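Predicted protease of the collagenase family (Methanopyrus kandleri, PDB 5D88) is probably a zinc-binding peptidase of family U32, built on a TIM-barrel fold. Local coordinates at residues A[21-26]-A[183-188]. Sequence-based numbering, arbitrary orientation. Where two conformers were deposited one is given.
Sequences MTRRWY and SVELRT
Arg-23 reaches across to Glu-185 edge-on: its NH2 donates to OE1 at 2.8 Å, nearly straight (165°), in a salt bridge. The oxygen lies close to the guanidinium plane but is met on its anti side, from somewhat outside the carboxylate plane, the two flat groups being turned well away from coplanar. A water accepts from Arg-23 NH1 and donates to Glu-185 OE1 at 2.6 Å, so that two donors converge on this oxygen. The bend of Glu-185 at chi2 brings its carboxylate to Arg-23, with CD 3.6 Å from Arg-23 NH2. Strands 23-27 and 185-190 are the first and seventh of the eight-stranded parallel TIM barrel; strand 244-247 lies between them, hydrogen-bonded through its backbone to Arg-23 and Trp-25, and these side chains meet across it. From that strand Glu-244 salt-bridges Arg-23 NH2 through one oxygen and Arg-187 NH2 through the other. A leucine in place of Arg-23 would probably leave the Glu-185 carboxylate without its cationic mate and Glu-244 with one partner fewer. Further into the barrel, Arg-187 extends with CG anti to its own N (chi1 178°), then bends at chi3, bringing NH2 over one face of the Trp-25 indole. This is a cation-pi contact: Arg-187 CZ lies 4.3 Å from the centroid of the five-membered ring of Trp-25, and the planes are tilted by 36°. The same NH2 hydrogen-bonds Gln-81 OE1, from strand 79-83.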
loop_
_atom_site.group_PDB
_atom_site.type_symbol
_atom_site.label_atom_id
_atom_site.label_comp_id
_atom_site.label_asym_id
_atom_site.label_seq_id
_atom_site.Cartn_x
_atom_site.Cartn_y
_atom_site.Cartn_z
ATOM N N MET A 21 -26.259 14.282 15.471
ATOM C CA MET A 21 -26.571 14.595 14.087
ATOM C C MET A 21 -25.325 14.257 13.284
ATOM O O MET A 21 -24.223 14.271 13.829
ATOM C CB MET A 21 -26.944 16.069 13.898
ATOM C CG MET A 21 -27.629 16.728 15.102
ATOM S SD MET A 21 -26.453 17.336 16.337
ATOM C CE MET A 21 -27.316 18.761 17.018
ATOM N N THR A 22 -25.502 13.915 12.007
ATOM C CA THR A 22 -24.363 13.610 11.146
ATOM C C THR A 22 -23.493 14.849 10.964
ATOM O O THR A 22 -23.989 15.922 10.619
ATOM C CB THR A 22 -24.849 13.104 9.785
ATOM O OG1 THR A 22 -25.592 11.893 9.953
ATOM C CG2 THR A 22 -23.691 12.818 8.870
ATOM N N ARG A 23 -22.190 14.704 11.191
ATOM C CA ARG A 23 -21.275 15.826 11.050
ATOM C C ARG A 23 -20.678 15.830 9.649
ATOM O O ARG A 23 -20.294 14.783 9.122
ATOM C CB ARG A 23 -20.196 15.757 12.126
ATOM C CG ARG A 23 -20.800 15.947 13.499
ATOM C CD ARG A 23 -19.775 15.901 14.602
ATOM N NE ARG A 23 -19.046 14.638 14.611
ATOM C CZ ARG A 23 -19.478 13.513 15.176
ATOM N NH1 ARG A 23 -20.660 13.467 15.796
ATOM N NH2 ARG A 23 -18.717 12.423 15.114
ATOM N N ARG A 24 -20.607 17.013 9.040
ATOM C CA ARG A 24 -20.283 17.134 7.621
ATOM C C ARG A 24 -18.999 17.926 7.428
ATOM O O ARG A 24 -18.893 19.074 7.878
ATOM C CB ARG A 24 -21.430 17.785 6.853
ATOM C CG ARG A 24 -22.679 16.922 6.858
ATOM C CD ARG A 24 -23.752 17.450 5.932
ATOM N NE ARG A 24 -23.329 17.543 4.532
ATOM C CZ ARG A 24 -23.422 16.556 3.642
ATOM N NH1 ARG A 24 -23.904 15.373 3.989
ATOM N NH2 ARG A 24 -23.034 16.756 2.392
ATOM N N TRP A 25 -18.051 17.313 6.735
ATOM C CA TRP A 25 -16.743 17.865 6.446
ATOM C C TRP A 25 -16.563 17.975 4.941
ATOM O O TRP A 25 -16.977 17.085 4.190
ATOM C CB TRP A 25 -15.667 16.966 7.033
ATOM C CG TRP A 25 -15.676 16.958 8.516
ATOM C CD1 TRP A 25 -16.486 16.227 9.336
ATOM C CD2 TRP A 25 -14.837 17.730 9.366
ATOM N NE1 TRP A 25 -16.193 16.500 10.647
ATOM C CE2 TRP A 25 -15.183 17.423 10.691
ATOM C CE3 TRP A 25 -13.824 18.654 9.134
ATOM C CZ2 TRP A 25 -14.540 18.001 11.777
ATOM C CZ3 TRP A 25 -13.195 19.227 10.207
ATOM C CH2 TRP A 25 -13.554 18.905 11.511
ATOM N N TYR A 26 -15.931 19.059 4.504
ATOM C CA TYR A 26 -15.688 19.301 3.090
ATOM C C TYR A 26 -14.201 19.493 2.827
ATOM O O TYR A 26 -13.520 20.229 3.543
ATOM C CB TYR A 26 -16.464 20.525 2.605
ATOM C CG TYR A 26 -17.932 20.253 2.521
ATOM C CD1 TYR A 26 -18.737 20.326 3.642
ATOM C CD2 TYR A 26 -18.506 19.870 1.320
ATOM C CE1 TYR A 26 -20.093 20.047 3.561
ATOM C CE2 TYR A 26 -19.829 19.579 1.240
ATOM C CZ TYR A 26 -20.625 19.673 2.355
ATOM O OH TYR A 26 -21.962 19.381 2.228
ATOM N N SER A 183 -15.346 1.450 19.286
ATOM C CA SER A 183 -16.134 2.513 19.882
ATOM C C SER A 183 -15.869 3.872 19.251
ATOM O O SER A 183 -16.488 4.857 19.656
ATOM C CB SER A 183 -15.856 2.569 21.384
ATOM O OG SER A 183 -16.409 1.427 22.008
ATOM N N VAL A 184 -14.978 3.948 18.264
ATOM C CA VAL A 184 -14.644 5.204 17.602
ATOM C C VAL A 184 -15.813 5.701 16.770
ATOM O O VAL A 184 -16.758 4.958 16.478
ATOM C CB VAL A 184 -13.415 5.060 16.689
ATOM C CG1 VAL A 184 -12.181 4.730 17.476
ATOM C CG2 VAL A 184 -13.681 3.992 15.598
ATOM N N GLU A 185 -15.742 6.966 16.376
ATOM C CA GLU A 185 -16.652 7.489 15.379
ATOM C C GLU A 185 -16.284 6.920 14.017
ATOM O O GLU A 185 -15.109 6.702 13.712
ATOM C CB GLU A 185 -16.569 9.016 15.339
ATOM C CG GLU A 185 -16.838 9.689 16.667
ATOM C CD GLU A 185 -18.238 9.465 17.137
ATOM O OE1 GLU A 185 -19.147 9.977 16.470
ATOM O OE2 GLU A 185 -18.432 8.782 18.170
ATOM N N LEU A 186 -17.291 6.690 13.185
ATOM C CA LEU A 186 -17.045 6.226 11.828
ATOM C C LEU A 186 -17.404 7.305 10.817
ATOM O O LEU A 186 -18.490 7.901 10.875
ATOM C CB LEU A 186 -17.821 4.954 11.526
ATOM C CG LEU A 186 -17.454 3.782 12.415
ATOM C CD1 LEU A 186 -18.314 2.629 11.991
ATOM C CD2 LEU A 186 -15.978 3.410 12.320
ATOM N N ARG A 187 -16.496 7.515 9.875
ATOM C CA ARG A 187 -16.634 8.489 8.808
ATOM C C ARG A 187 -16.701 7.770 7.472
ATOM O O ARG A 187 -16.066 6.725 7.278
ATOM C CB ARG A 187 -15.443 9.444 8.821
ATOM C CG ARG A 187 -15.411 10.500 7.730
ATOM C CD ARG A 187 -14.140 11.363 7.824
ATOM N NE ARG A 187 -14.229 12.388 8.850
ATOM C CZ ARG A 187 -13.401 13.420 8.962
ATOM N NH1 ARG A 187 -12.402 13.590 8.102
ATOM N NH2 ARG A 187 -13.572 14.291 9.943
ATOM N N THR A 188 -17.460 8.357 6.547
ATOM C CA THR A 188 -17.516 7.912 5.164
ATOM C C THR A 188 -17.029 9.027 4.256
ATOM O O THR A 188 -17.365 10.199 4.461
ATOM C CB THR A 188 -18.944 7.508 4.770
ATOM O OG1 THR A 188 -18.976 7.176 3.385
ATOM C CG2 THR A 188 -19.935 8.633 5.032
HETATM O O HOH W 1 -21.534 10.801 17.151
#